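Local coordinates for mitogen (Streptococcus dysgalactiae, PDB 2J4X), which is a bacterial superantigen of the staphylococcal and streptococcal toxin family that binds a zinc ion and probably acts as a toxin by stimulating T cells, at residues 12-17 with 75-80; 136-141 with 186-191; 143-148 with 180-185. One frame throughout, in Å; residues are numbered along the deposited sequence.

Interaction 1. Residues 12-17 with 75-80; sequences NIYMKD and YALIKS
Leu77, on strand 71-84 of the OB-fold domain, pushes its branched end against Ile13, Tyr14 and the turn that follows helix 7-14. The apolar part of the contact rests on this side chain, whose CG stands anti to the backbone N (chi1 -179°). CD2 packs on Ile13 CG2 at 3.9 Å, on Tyr14 CD1 and on Ile13 O, while CD1 approaches Lys16 O at 3.5 Å and also nears Ile13 O. Leucine suits the site because its two methyls can touch Ile13, Tyr14 and the Lys16 backbone at once.

Backbone polar groups fix the register. Ile78 N donates to Asp17 O at 3.0 Å, an almost straight bond (171°) that ties the segment leading into strand 18-21 to its antiparallel neighbour. A water bridges the carbonyls of Ile13 and Ile78, donating to both.

Lys16 crosses with its aliphatic chain alone, which runs past the strand carbonyls, CD lying 3.3 Å from Ile78 O and CE near Lys79 O. The length of the lysine lets its amine return to its own segment: the chain bends only at its last torsion (chi4 32°), and Lys16 NZ donates to Asn12 O at 3.1 Å from above the carbonyl plane.

Interaction 2. Residues 136-141 with 186-191; sequences TFQEID and PNYTDN
Asp141 OD2 accepts a short hydrogen bond, 2.6 Å, from Tyr188 OH, joining helix 137-150 of the beta-grasp domain to the loop between strands 177-181 and 193-195. The phenol meets the carboxylate on its anti side, 26° out of the carboxylate plane, and the two flat groups are turned 66° apart. OD2 lies in the plane of the Tyr188 ring, at its edge. The other carboxylate oxygen, OD1, is held by Arg145 and Trp168, while Tyr188 OH is also hydrogen-bonded to Tyr14 OH.

One helical turn back, Gln138 covers a face of the same tyrosine. Its chain is extended, with CG anti to the backbone N (chi1 173°), and CG sits over the ring centre, 3.7 Å from the centroid, in a CH-pi contact. Beyond it the amide lies almost parallel to the ring. Glutamine suits this place because its methylenes and flat amide can stack while its polar end still bonds: OE1 accepts from Leu77 N, and NE2 donates to Asp93 O and to a water that reaches Tyr188 O. Pro186 O lies over the opposite face of the ring.

Phe137 CE2 adds apolar contacts, meeting Pro186 CB, which lies at the edge of the phenyl ring, at 4.2 Å, and approaching Tyr188 CE1. Separately, Pro186 CG comes tip to tip with Asp141 OD2 in van der Waals contact at 3.5 Å. At the helix start Thr136 is the N-cap, its OG1 accepting from Glu139 N.

A buried carboxylate with this many donors is consistent with a charged aspartate. For the tyrosine, the bond at its hydroxyl and the stack on its face would together restrict rotation of the ring.

Interaction 3. Residues 143-148 with 180-185; sequences RLRKSL and TDLFTH
Arg145 reaches from helix 137-150, the helix of the beta-grasp domain, to the backbone carbonyls of Asp181 and Thr184 in the turn that leaves strand 177-181. The shortest of its bonds across the contact runs from NH1 to Thr184 O, 2.9 Å. The donor stands nearly along the C=O axis, yet the bond is bent at the hydrogen (135°), and the oxygen is tilted 28° from the guanidinium plane. NH2 adds two weak bonds, one to the same Thr184 O and one to Asp181 O at 3.2 Å. Arginine suits the place because its chain, extended from CG to NE, carries the guanidinium from the helix to the turn. NE faces back to Asp141, whose carboxylate would offset the charge.

The acceptors belong to a type I beta turn from Asp181 to Thr184. The turn is braced from within: Asp181 OD1 accepts from Phe183 N at 3.0 Å, forming an Asx turn, a role for which the short aspartate side chain is well suited. The guanidinium thus bonds to the carbonyls at the two ends of the turn, that of Asp181 weakly.

Around this polar centre lies packing. Thr180 CG2 touches Arg145 NH2 near the guanidinium plane, at its edge. Leu182 slides past Arg145 in the opposite direction, and its CD2 stands 4.0 Å from Arg145 CG, against the aliphatic part of the arginine. Leucines of the helix complete the apolar surface, and both cross Leu182 at about a right angle. Leu182 CD2 meets Leu144 CD2 at 4.1 Å, and Leu182 CD1 meets Leu148 CD1 at 4.0 Å.

In the fold
The three contacts lie near the middle of the chain, their centres 11 to 12 Å apart. Interaction 1 comes first along the sequence and lies in the OB-fold range. Interactions 2 and 3 both use helix 137-150, in the beta-grasp range, with interaction 3 nested inside the loop that interaction 2 closes; interaction 1 lies beside that helix and touches both. Side-chain and backbone hydrogen bonds cross between the two ranges, among them one from Lys146 NZ, on the helix of interaction 3, to Lys16 O. Helix 137-150 thus binds both domains of the toxin together, while the zinc ion lies about 11 Å from the Leu144 side chain.

Interaction 1. Residues 12-17 with 75-80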
# COMPACT_ATOMS: atom_id res chain seq x y z
N ASN A 12 1.66 5.33 -13.44
CA ASN A 12 1.43 4.04 -14.07
C ASN A 12 1.37 2.92 -13.05
O ASN A 12 0.55 2.01 -13.15
CB ASN A 12 2.53 3.73 -15.07
CG ASN A 12 2.21 2.51 -15.88
OD1 ASN A 12 1.25 2.52 -16.65
ND2 ASN A 12 3.00 1.45 -15.71
N ILE A 13 2.26 3.01 -12.08
CA ILE A 13 2.34 2.03 -11.03
C ILE A 13 1.13 2.06 -10.12
O ILE A 13 0.47 1.02 -9.94
CB ILE A 13 3.58 2.29 -10.17
CG1 ILE A 13 4.84 2.07 -10.99
CG2 ILE A 13 3.55 1.41 -8.93
CD1 ILE A 13 6.08 2.47 -10.27
N TYR A 14 0.80 3.22 -9.56
CA TYR A 14 -0.30 3.30 -8.61
C TYR A 14 -1.70 3.48 -9.13
O TYR A 14 -2.63 3.53 -8.34
CB TYR A 14 0.01 4.36 -7.55
CG TYR A 14 1.20 3.99 -6.68
CD1 TYR A 14 1.05 3.08 -5.62
CD2 TYR A 14 2.49 4.47 -6.97
CE1 TYR A 14 2.15 2.66 -4.87
CE2 TYR A 14 3.59 4.05 -6.22
CZ TYR A 14 3.42 3.15 -5.17
OH TYR A 14 4.50 2.70 -4.45
N MET A 15 -1.88 3.57 -10.44
CA MET A 15 -3.22 3.70 -10.95
C MET A 15 -3.84 2.30 -11.13
O MET A 15 -5.06 2.14 -11.22
CB MET A 15 -3.22 4.43 -12.28
CG MET A 15 -2.32 3.80 -13.31
SD MET A 15 -2.66 4.34 -15.01
CE MET A 15 -2.31 2.74 -15.87
N LYS A 16 -2.99 1.28 -11.16
CA LYS A 16 -3.46 -0.09 -11.32
C LYS A 16 -4.41 -0.54 -10.20
O LYS A 16 -4.46 0.07 -9.13
CB LYS A 16 -2.26 -1.01 -11.43
CG LYS A 16 -1.49 -0.81 -12.72
CD LYS A 16 -0.18 -1.59 -12.72
CE LYS A 16 0.38 -1.68 -14.13
NZ LYS A 16 -0.00 -0.46 -14.89
N ASP A 17 -5.17 -1.60 -10.44
CA ASP A 17 -6.11 -2.10 -9.44
C ASP A 17 -5.39 -2.90 -8.39
O ASP A 17 -4.20 -3.19 -8.52
CB ASP A 17 -7.18 -2.97 -10.09
CG ASP A 17 -7.86 -2.27 -11.27
OD1 ASP A 17 -8.03 -1.03 -11.23
OD2 ASP A 17 -8.23 -2.96 -12.25
N TYR A 75 -4.02 -7.92 0.29
CA TYR A 75 -4.29 -6.55 -0.12
C TYR A 75 -3.00 -6.16 -0.80
O TYR A 75 -2.02 -5.83 -0.15
CB TYR A 75 -4.56 -5.62 1.05
CG TYR A 75 -5.11 -4.31 0.54
CD1 TYR A 75 -6.46 -4.02 0.65
CD2 TYR A 75 -4.31 -3.42 -0.18
CE1 TYR A 75 -7.00 -2.88 0.03
CE2 TYR A 75 -4.84 -2.28 -0.79
CZ TYR A 75 -6.19 -2.02 -0.68
OH TYR A 75 -6.73 -0.93 -1.32
N ALA A 76 -2.97 -6.23 -2.13
CA ALA A 76 -1.77 -5.89 -2.86
C ALA A 76 -2.08 -5.25 -4.19
O ALA A 76 -3.08 -5.56 -4.82
CB ALA A 76 -0.94 -7.12 -3.06
N LEU A 77 -1.21 -4.35 -4.62
CA LEU A 77 -1.35 -3.68 -5.90
C LEU A 77 -0.94 -4.69 -6.97
O LEU A 77 0.02 -5.43 -6.79
CB LEU A 77 -0.43 -2.45 -5.94
CG LEU A 77 -0.35 -1.50 -7.14
CD1 LEU A 77 -1.61 -0.67 -7.33
CD2 LEU A 77 0.81 -0.58 -6.90
N ILE A 78 -1.68 -4.75 -8.08
CA ILE A 78 -1.34 -5.68 -9.18
C ILE A 78 -0.22 -5.06 -10.03
O ILE A 78 -0.32 -3.90 -10.42
CB ILE A 78 -2.61 -5.97 -10.05
CG1 ILE A 78 -3.66 -6.69 -9.20
CG2 ILE A 78 -2.23 -6.78 -11.28
CD1 ILE A 78 -4.95 -6.99 -9.92
N LYS A 79 0.85 -5.82 -10.29
CA LYS A 79 1.99 -5.34 -11.09
C LYS A 79 1.76 -5.59 -12.57
O LYS A 79 2.17 -4.80 -13.42
CB LYS A 79 3.27 -6.09 -10.71
CG LYS A 79 3.77 -5.85 -9.32
CD LYS A 79 4.51 -7.08 -8.80
CE LYS A 79 5.66 -7.51 -9.71
NZ LYS A 79 6.47 -8.60 -9.06
N SER A 80 1.14 -6.73 -12.86
CA SER A 80 0.85 -7.13 -14.22
C SER A 80 -0.11 -8.31 -14.26
O SER A 80 -0.40 -8.93 -13.23
CB SER A 80 2.14 -7.47 -14.96
OG SER A 80 2.97 -8.34 -14.20
O HOH W 1 1.62 -1.64 -10.22

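Interaction 2. Residues 136-141 with 186-191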
# COMPACT_ATOMS: atom_id res chain seq x y z
N THR A 136 -1.19 -4.24 6.24
CA THR A 136 0.12 -4.12 5.62
C THR A 136 0.41 -2.64 5.37
O THR A 136 -0.51 -1.84 5.18
CB THR A 136 0.19 -4.84 4.26
OG1 THR A 136 -0.89 -4.41 3.41
CG2 THR A 136 0.16 -6.34 4.46
N PHE A 137 1.70 -2.28 5.37
CA PHE A 137 2.12 -0.93 5.05
C PHE A 137 1.76 -0.68 3.57
O PHE A 137 1.39 0.43 3.19
CB PHE A 137 3.63 -0.79 5.26
CG PHE A 137 4.20 0.48 4.66
CD1 PHE A 137 3.97 1.71 5.25
CD2 PHE A 137 4.94 0.44 3.47
CE1 PHE A 137 4.44 2.87 4.67
CE2 PHE A 137 5.42 1.61 2.88
CZ PHE A 137 5.17 2.82 3.49
N GLN A 138 1.88 -1.72 2.73
CA GLN A 138 1.55 -1.59 1.32
C GLN A 138 0.13 -1.07 1.12
O GLN A 138 -0.09 -0.22 0.24
CB GLN A 138 1.69 -2.92 0.59
CG GLN A 138 1.17 -2.80 -0.84
CD GLN A 138 1.33 -4.06 -1.67
OE1 GLN A 138 1.08 -4.06 -2.87
NE2 GLN A 138 1.75 -5.14 -1.02
N GLU A 139 -0.81 -1.59 1.92
CA GLU A 139 -2.21 -1.17 1.83
C GLU A 139 -2.37 0.32 2.17
O GLU A 139 -3.04 1.05 1.43
CB GLU A 139 -3.11 -1.97 2.78
CG GLU A 139 -4.57 -1.47 2.73
CD GLU A 139 -5.51 -2.18 3.67
OE1 GLU A 139 -5.28 -3.36 4.00
OE2 GLU A 139 -6.50 -1.56 4.07
N ILE A 140 -1.80 0.75 3.29
CA ILE A 140 -1.85 2.16 3.69
C ILE A 140 -1.21 3.03 2.60
O ILE A 140 -1.81 4.01 2.15
CB ILE A 140 -1.05 2.42 4.98
CG1 ILE A 140 -1.63 1.61 6.13
CG2 ILE A 140 -1.03 3.90 5.29
CD1 ILE A 140 -0.87 1.76 7.44
N ASP A 141 -0.01 2.67 2.16
CA ASP A 141 0.72 3.45 1.17
C ASP A 141 -0.04 3.60 -0.14
O ASP A 141 -0.17 4.71 -0.66
CB ASP A 141 2.10 2.82 0.92
CG ASP A 141 3.06 3.75 0.18
OD1 ASP A 141 3.01 4.97 0.43
OD2 ASP A 141 3.86 3.27 -0.64
N PRO A 186 8.17 1.72 -2.83
CA PRO A 186 8.70 0.86 -1.77
C PRO A 186 8.78 -0.61 -2.18
O PRO A 186 8.14 -1.03 -3.14
CB PRO A 186 7.72 1.09 -0.62
CG PRO A 186 7.25 2.49 -0.84
CD PRO A 186 7.05 2.53 -2.34
N ASN A 187 9.58 -1.37 -1.44
CA ASN A 187 9.72 -2.81 -1.65
C ASN A 187 8.65 -3.46 -0.78
O ASN A 187 8.80 -3.58 0.45
CB ASN A 187 11.08 -3.30 -1.18
CG ASN A 187 11.27 -4.79 -1.45
OD1 ASN A 187 10.33 -5.49 -1.82
ND2 ASN A 187 12.50 -5.27 -1.25
N TYR A 188 7.57 -3.88 -1.41
CA TYR A 188 6.46 -4.48 -0.67
C TYR A 188 6.59 -5.99 -0.45
O TYR A 188 5.75 -6.62 0.20
CB TYR A 188 5.13 -4.19 -1.38
CG TYR A 188 4.80 -2.73 -1.62
CD1 TYR A 188 4.87 -1.80 -0.59
CD2 TYR A 188 4.34 -2.31 -2.87
CE1 TYR A 188 4.47 -0.48 -0.79
CE2 TYR A 188 3.94 -1.00 -3.09
CZ TYR A 188 4.00 -0.08 -2.05
OH TYR A 188 3.55 1.21 -2.26
N THR A 189 7.66 -6.58 -0.98
CA THR A 189 7.84 -8.02 -0.84
C THR A 189 8.04 -8.50 0.62
O THR A 189 7.91 -9.69 0.90
CB THR A 189 9.01 -8.52 -1.74
OG1 THR A 189 10.20 -7.78 -1.44
CG2 THR A 189 8.66 -8.34 -3.22
N ASP A 190 8.31 -7.58 1.55
CA ASP A 190 8.51 -7.98 2.94
C ASP A 190 7.27 -8.05 3.83
O ASP A 190 7.38 -8.37 5.01
CB ASP A 190 9.56 -7.10 3.63
CG ASP A 190 9.35 -5.63 3.37
OD1 ASP A 190 8.25 -5.11 3.68
OD2 ASP A 190 10.31 -5.00 2.86
N ASN A 191 6.10 -7.77 3.27
CA ASN A 191 4.85 -7.82 4.03
C ASN A 191 4.92 -7.08 5.32
O ASN A 191 4.40 -7.55 6.31
CB ASN A 191 4.47 -9.26 4.35
CG ASN A 191 3.94 -9.99 3.17
OD1 ASN A 191 3.02 -9.52 2.52
ND2 ASN A 191 4.52 -11.16 2.87
O HOH W 2 3.20 -6.01 1.23

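Interaction 3. Residues 143-148 with 180-185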
# COMPACT_ATOMS: atom_id res chain seq x y z
N ARG A 143 -3.39 3.06 -0.72
CA ARG A 143 -4.64 3.79 -0.58
C ARG A 143 -4.36 5.31 -0.38
O ARG A 143 -5.10 6.17 -0.89
CB ARG A 143 -5.44 3.22 0.60
CG ARG A 143 -5.88 1.77 0.41
CD ARG A 143 -6.64 1.25 1.63
NE ARG A 143 -7.87 1.99 1.88
CZ ARG A 143 -8.64 1.82 2.95
NH1 ARG A 143 -8.31 0.93 3.86
NH2 ARG A 143 -9.75 2.53 3.11
N LEU A 144 -3.29 5.63 0.35
CA LEU A 144 -2.96 7.02 0.59
C LEU A 144 -2.57 7.69 -0.71
O LEU A 144 -2.98 8.83 -0.97
CB LEU A 144 -1.81 7.16 1.61
CG LEU A 144 -1.41 8.60 1.98
CD1 LEU A 144 -0.95 8.66 3.42
CD2 LEU A 144 -0.33 9.09 1.03
N ARG A 145 -1.79 7.00 -1.53
CA ARG A 145 -1.36 7.57 -2.81
C ARG A 145 -2.55 7.73 -3.76
O ARG A 145 -2.68 8.77 -4.39
CB ARG A 145 -0.28 6.70 -3.47
CG ARG A 145 1.05 6.75 -2.75
CD ARG A 145 2.05 5.79 -3.34
NE ARG A 145 3.20 5.62 -2.47
CZ ARG A 145 4.47 5.85 -2.82
NH1 ARG A 145 4.77 6.26 -4.04
NH2 ARG A 145 5.43 5.64 -1.95
N LYS A 146 -3.41 6.71 -3.84
CA LYS A 146 -4.59 6.75 -4.71
C LYS A 146 -5.54 7.89 -4.31
O LYS A 146 -6.12 8.55 -5.16
CB LYS A 146 -5.31 5.40 -4.68
CG LYS A 146 -4.69 4.35 -5.58
CD LYS A 146 -5.40 3.00 -5.44
CE LYS A 146 -4.86 1.91 -6.37
NZ LYS A 146 -5.32 2.09 -7.76
N SER A 147 -5.69 8.12 -3.02
CA SER A 147 -6.53 9.20 -2.53
C SER A 147 -5.93 10.56 -2.98
O SER A 147 -6.65 11.49 -3.35
CB SER A 147 -6.62 9.10 -1.00
OG SER A 147 -7.17 10.28 -0.43
N LEU A 148 -4.60 10.67 -2.94
CA LEU A 148 -3.93 11.89 -3.35
C LEU A 148 -3.97 12.04 -4.88
O LEU A 148 -3.98 13.14 -5.40
CB LEU A 148 -2.47 11.88 -2.86
CG LEU A 148 -2.18 12.09 -1.37
CD1 LEU A 148 -0.73 11.77 -1.09
CD2 LEU A 148 -2.51 13.51 -0.97
N THR A 180 7.90 8.03 4.31
CA THR A 180 8.03 7.38 3.01
C THR A 180 8.06 8.41 1.90
O THR A 180 7.27 9.34 1.89
CB THR A 180 6.86 6.39 2.77
OG1 THR A 180 6.87 5.40 3.80
CG2 THR A 180 7.00 5.71 1.41
N ASP A 181 8.97 8.23 0.95
CA ASP A 181 9.11 9.15 -0.17
C ASP A 181 7.99 8.83 -1.15
O ASP A 181 7.89 7.70 -1.62
CB ASP A 181 10.46 8.95 -0.86
CG ASP A 181 10.81 10.06 -1.80
OD1 ASP A 181 9.90 10.68 -2.36
OD2 ASP A 181 12.00 10.30 -2.01
N LEU A 182 7.14 9.82 -1.43
CA LEU A 182 6.00 9.67 -2.35
C LEU A 182 6.38 9.51 -3.80
O LEU A 182 5.54 9.23 -4.63
CB LEU A 182 5.06 10.87 -2.23
CG LEU A 182 4.09 10.92 -1.06
CD1 LEU A 182 3.29 12.25 -1.07
CD2 LEU A 182 3.15 9.70 -1.14
N PHE A 183 7.66 9.73 -4.09
CA PHE A 183 8.18 9.62 -5.44
C PHE A 183 9.11 8.43 -5.62
O PHE A 183 10.01 8.44 -6.46
CB PHE A 183 8.86 10.93 -5.85
CG PHE A 183 7.88 12.00 -6.22
CD1 PHE A 183 7.16 12.67 -5.23
CD2 PHE A 183 7.52 12.21 -7.55
CE1 PHE A 183 6.10 13.51 -5.57
CE2 PHE A 183 6.47 13.05 -7.89
CZ PHE A 183 5.75 13.69 -6.90
N THR A 184 8.88 7.40 -4.80
CA THR A 184 9.63 6.15 -4.83
C THR A 184 8.61 5.00 -4.83
O THR A 184 7.42 5.21 -4.57
CB THR A 184 10.58 5.98 -3.58
OG1 THR A 184 9.81 5.84 -2.39
CG2 THR A 184 11.49 7.16 -3.43
N HIS A 185 9.09 3.80 -5.15
CA HIS A 185 8.24 2.60 -5.13
C HIS A 185 8.80 1.70 -4.02
O HIS A 185 9.79 1.00 -4.22
CB HIS A 185 8.30 1.85 -6.46
CG HIS A 185 7.29 0.75 -6.55
ND1 HIS A 185 6.91 0.00 -5.46
CD2 HIS A 185 6.55 0.29 -7.59
CE1 HIS A 185 5.98 -0.87 -5.82
NE2 HIS A 185 5.75 -0.71 -7.11